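Local atomic coordinates of iron-regulated ABC transporter siderophore-binding protein SirA (Staphylococcus aureus subsp. aureus, PDB entry 3MWF), a protein that binds the iron-siderophore staphyloferrin B and probably delivers it to an ABC transporter for uptake into the cell. Residues Glu213-Met218 with Ser243-Ser248. Numbering follows the deposited sequence.
Sequences ESIPLM and SEWTSS
W245, on helix 236-246, meets I215 and M218 of the 3-10 segment that includes 213-218 with the benzo part of its indole, a worked example of how an aromatic side chain joins two pieces of chain without polar bonds between them. I215 comes nearer to the ring than M218 does: its CG1 lies obliquely 3.5 Å from W245 CE3, and CD1 lies against the same carbon. The branch that does this lies beside the backbone N of I215 (chi1 -78°), which leaves CG2 as the arm away from the ring. M218, three residues further along, about one 3-10 turn, reaches the indole with its chain extended beyond CG and crossing the tryptophan at about a right angle; here the end methyl CE touches W245 CZ3 at 3.9 Å. K212, next to E213 in the chain, makes a cation-pi contact with the same indole.

Further along, S248 occupies the N-cap of helix 249-253. Its OG donates to W245 O at 2.7 Å and also bonds to W251 N, so one hydroxyl links helix 236-246 to the start of the next. With chi1 at 65°, OG turns back toward the carbonyl, which also accepts a longer bond from S248 N at 3.3 Å. I215 CD1 packs against that hydroxyl, 3.3 Å from S248 OG.

L209, on strand 206-209, and T173, on strand 173-176, also touch both W245 and M218, which places the contact beside the five-stranded sheet. Across the two segments the contact rests on van der Waals packing of buried side chains, while the hydroxyl of S248 finds its polar partners in the two helices it joins, W245 O and W251 N.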
ATOM      1  N   GLU A 213       3.211  26.478   1.952  1.00 18.88           N
ATOM      2  CA  GLU A 213       3.151  26.910   3.347  1.00 20.14           C
ATOM      3  C   GLU A 213       2.919  25.752   4.316  1.00 18.71           C
ATOM      4  O   GLU A 213       3.226  25.869   5.502  1.00 18.26           O
ATOM      5  CB  GLU A 213       2.061  27.968   3.551  1.00 20.93           C
ATOM      6  CG  GLU A 213       2.414  29.343   3.021  1.00 27.75           C
ATOM      7  CD  GLU A 213       1.763  30.453   3.833  1.00 34.67           C
ATOM      8  OE1 GLU A 213       1.928  31.626   3.441  1.00 38.07           O
ATOM      9  OE2 GLU A 213       1.104  30.161   4.874  1.00 39.26           O
ATOM     10  N   SER A 214       2.375  24.642   3.816  1.00 16.90           N
ATOM     11  CA  SER A 214       2.132  23.457   4.665  1.00 15.86           C
ATOM     12  C   SER A 214       3.342  22.534   4.800  1.00 14.51           C
ATOM     13  O   SER A 214       3.305  21.557   5.522  1.00 14.22           O
ATOM     14  CB  SER A 214       0.917  22.673   4.167  1.00 16.79           C
ATOM     15  OG  SER A 214      -0.197  23.553   4.082  1.00 17.65           O
ATOM     16  N   ILE A 215       4.419  22.850   4.088  1.00 13.47           N
ATOM     17  CA  ILE A 215       5.611  22.001   4.120  1.00 12.44           C
ATOM     18  C   ILE A 215       6.098  21.648   5.546  1.00 12.67           C
ATOM     19  O   ILE A 215       6.507  20.507   5.788  1.00 12.19           O
ATOM     20  CB  ILE A 215       6.719  22.576   3.220  1.00 12.42           C
ATOM     21  CG1 ILE A 215       6.376  22.237   1.755  1.00 13.63           C
ATOM     22  CG2 ILE A 215       8.089  22.014   3.624  1.00 12.72           C
ATOM     23  CD1 ILE A 215       7.209  23.023   0.720  1.00 12.23           C
ATOM     24  N   PRO A 216       6.012  22.588   6.512  1.00 14.11           N
ATOM     25  CA  PRO A 216       6.432  22.190   7.860  1.00 13.73           C
ATOM     26  C   PRO A 216       5.770  20.954   8.458  1.00 13.27           C
ATOM     27  O   PRO A 216       6.349  20.333   9.343  1.00 13.69           O
ATOM     28  CB  PRO A 216       6.126  23.448   8.689  1.00 14.91           C
ATOM     29  CG  PRO A 216       6.419  24.557   7.708  1.00 15.39           C
ATOM     30  CD  PRO A 216       5.805  24.048   6.424  1.00 14.00           C
ATOM     31  N   LEU A 217       4.557  20.606   8.004  1.00 12.93           N
ATOM     32  CA  LEU A 217       3.891  19.400   8.458  1.00 12.24           C
ATOM     33  C   LEU A 217       4.695  18.126   8.133  1.00 11.14           C
ATOM     34  O   LEU A 217       4.507  17.088   8.785  1.00 12.69           O
ATOM     35  CB  LEU A 217       2.447  19.328   7.903  1.00 11.70           C
ATOM     36  CG  LEU A 217       1.491  18.251   8.433  1.00 12.14           C
ATOM     37  CD1 LEU A 217       1.298  18.401   9.953  1.00 11.52           C
ATOM     38  CD2 LEU A 217       0.114  18.308   7.703  1.00 11.84           C
ATOM     39  N   MET A 218       5.574  18.224   7.135  1.00 11.29           N
ATOM     40  CA  MET A 218       6.422  17.123   6.707  1.00 12.05           C
ATOM     41  C   MET A 218       7.613  16.895   7.622  1.00 12.42           C
ATOM     42  O   MET A 218       8.374  15.937   7.430  1.00 12.23           O
ATOM     43  CB  MET A 218       6.994  17.459   5.311  1.00 12.18           C
ATOM     44  CG  MET A 218       5.910  17.641   4.265  1.00 13.16           C
ATOM     45  SD  MET A 218       6.727  18.196   2.751  1.00 16.46           S
ATOM     46  CE  MET A 218       5.281  18.395   1.737  1.00 18.65           C
ATOM     47  N   SER A 243      10.232  19.876  -8.224  1.00 19.47           N
ATOM     48  CA  SER A 243      11.162  20.996  -8.398  1.00 20.92           C
ATOM     49  C   SER A 243      10.720  22.242  -7.631  1.00 20.26           C
ATOM     50  O   SER A 243      11.525  22.824  -6.895  1.00 21.08           O
ATOM     51  CB  SER A 243      11.329  21.328  -9.880  1.00 20.62           C
ATOM     52  OG  SER A 243      12.207  22.447 -10.009  1.00 26.06           O
ATOM     53  N   GLU A 244       9.453  22.620  -7.782  1.00 19.36           N
ATOM     54  CA  GLU A 244       8.881  23.804  -7.128  1.00 19.82           C
ATOM     55  C   GLU A 244       8.859  23.683  -5.605  1.00 19.06           C
ATOM     56  O   GLU A 244       9.254  24.628  -4.888  1.00 18.85           O
ATOM     57  CB  GLU A 244       7.486  24.086  -7.677  1.00 20.70           C
ATOM     58  CG  GLU A 244       7.600  24.605  -9.123  1.00 25.88           C
ATOM     59  CD  GLU A 244       6.303  24.644  -9.895  1.00 31.18           C
ATOM     60  OE1 GLU A 244       5.262  24.140  -9.412  1.00 35.25           O
ATOM     61  OE2 GLU A 244       6.348  25.187 -11.020  1.00 34.44           O
ATOM     62  N   TRP A 245       8.398  22.535  -5.115  1.00 17.24           N
ATOM     63  CA  TRP A 245       8.303  22.326  -3.665  1.00 17.73           C
ATOM     64  C   TRP A 245       9.674  22.206  -3.002  1.00 18.13           C
ATOM     65  O   TRP A 245       9.887  22.794  -1.933  1.00 19.19           O
ATOM     66  CB  TRP A 245       7.401  21.130  -3.308  1.00 17.43           C
ATOM     67  CG  TRP A 245       5.932  21.425  -3.510  1.00 17.06           C
ATOM     68  CD1 TRP A 245       5.324  21.802  -4.676  1.00 15.88           C
ATOM     69  CD2 TRP A 245       4.895  21.383  -2.511  1.00 15.23           C
ATOM     70  NE1 TRP A 245       3.960  21.994  -4.475  1.00 17.92           N
ATOM     71  CE2 TRP A 245       3.677  21.758  -3.154  1.00 17.76           C
ATOM     72  CE3 TRP A 245       4.871  21.072  -1.136  1.00 16.09           C
ATOM     73  CZ2 TRP A 245       2.443  21.804  -2.477  1.00 14.97           C
ATOM     74  CZ3 TRP A 245       3.636  21.141  -0.447  1.00 14.78           C
ATOM     75  CH2 TRP A 245       2.440  21.502  -1.137  1.00 15.85           C
ATOM     76  N   THR A 246      10.606  21.488  -3.626  1.00 18.03           N
ATOM     77  CA  THR A 246      11.924  21.241  -3.003  1.00 18.23           C
ATOM     78  C   THR A 246      12.831  22.478  -3.117  1.00 18.72           C
ATOM     79  O   THR A 246      13.838  22.559  -2.413  1.00 19.64           O
ATOM     80  CB  THR A 246      12.656  19.976  -3.508  1.00 18.99           C
ATOM     81  OG1 THR A 246      12.933  20.092  -4.921  1.00 19.88           O
ATOM     82  CG2 THR A 246      11.830  18.682  -3.191  1.00 17.14           C
ATOM     83  N   SER A 247      12.429  23.429  -3.960  1.00 19.91           N
ATOM     84  CA  SER A 247      13.138  24.704  -4.165  1.00 21.22           C
ATOM     85  C   SER A 247      12.717  25.786  -3.164  1.00 21.25           C
ATOM     86  O   SER A 247      13.332  26.863  -3.110  1.00 22.62           O
ATOM     87  CB  SER A 247      12.858  25.239  -5.576  1.00 20.99           C
ATOM     88  OG  SER A 247      13.606  24.490  -6.494  1.00 26.24           O
ATOM     89  N   SER A 248      11.672  25.513  -2.380  1.00 19.84           N
ATOM     90  CA  SER A 248      11.108  26.515  -1.476  1.00 18.96           C
ATOM     91  C   SER A 248      11.949  26.675  -0.215  1.00 18.34           C
ATOM     92  O   SER A 248      12.629  25.736   0.234  1.00 18.80           O
ATOM     93  CB  SER A 248       9.669  26.158  -1.078  1.00 18.18           C
ATOM     94  OG  SER A 248       9.700  24.958  -0.338  1.00 16.53           O
TER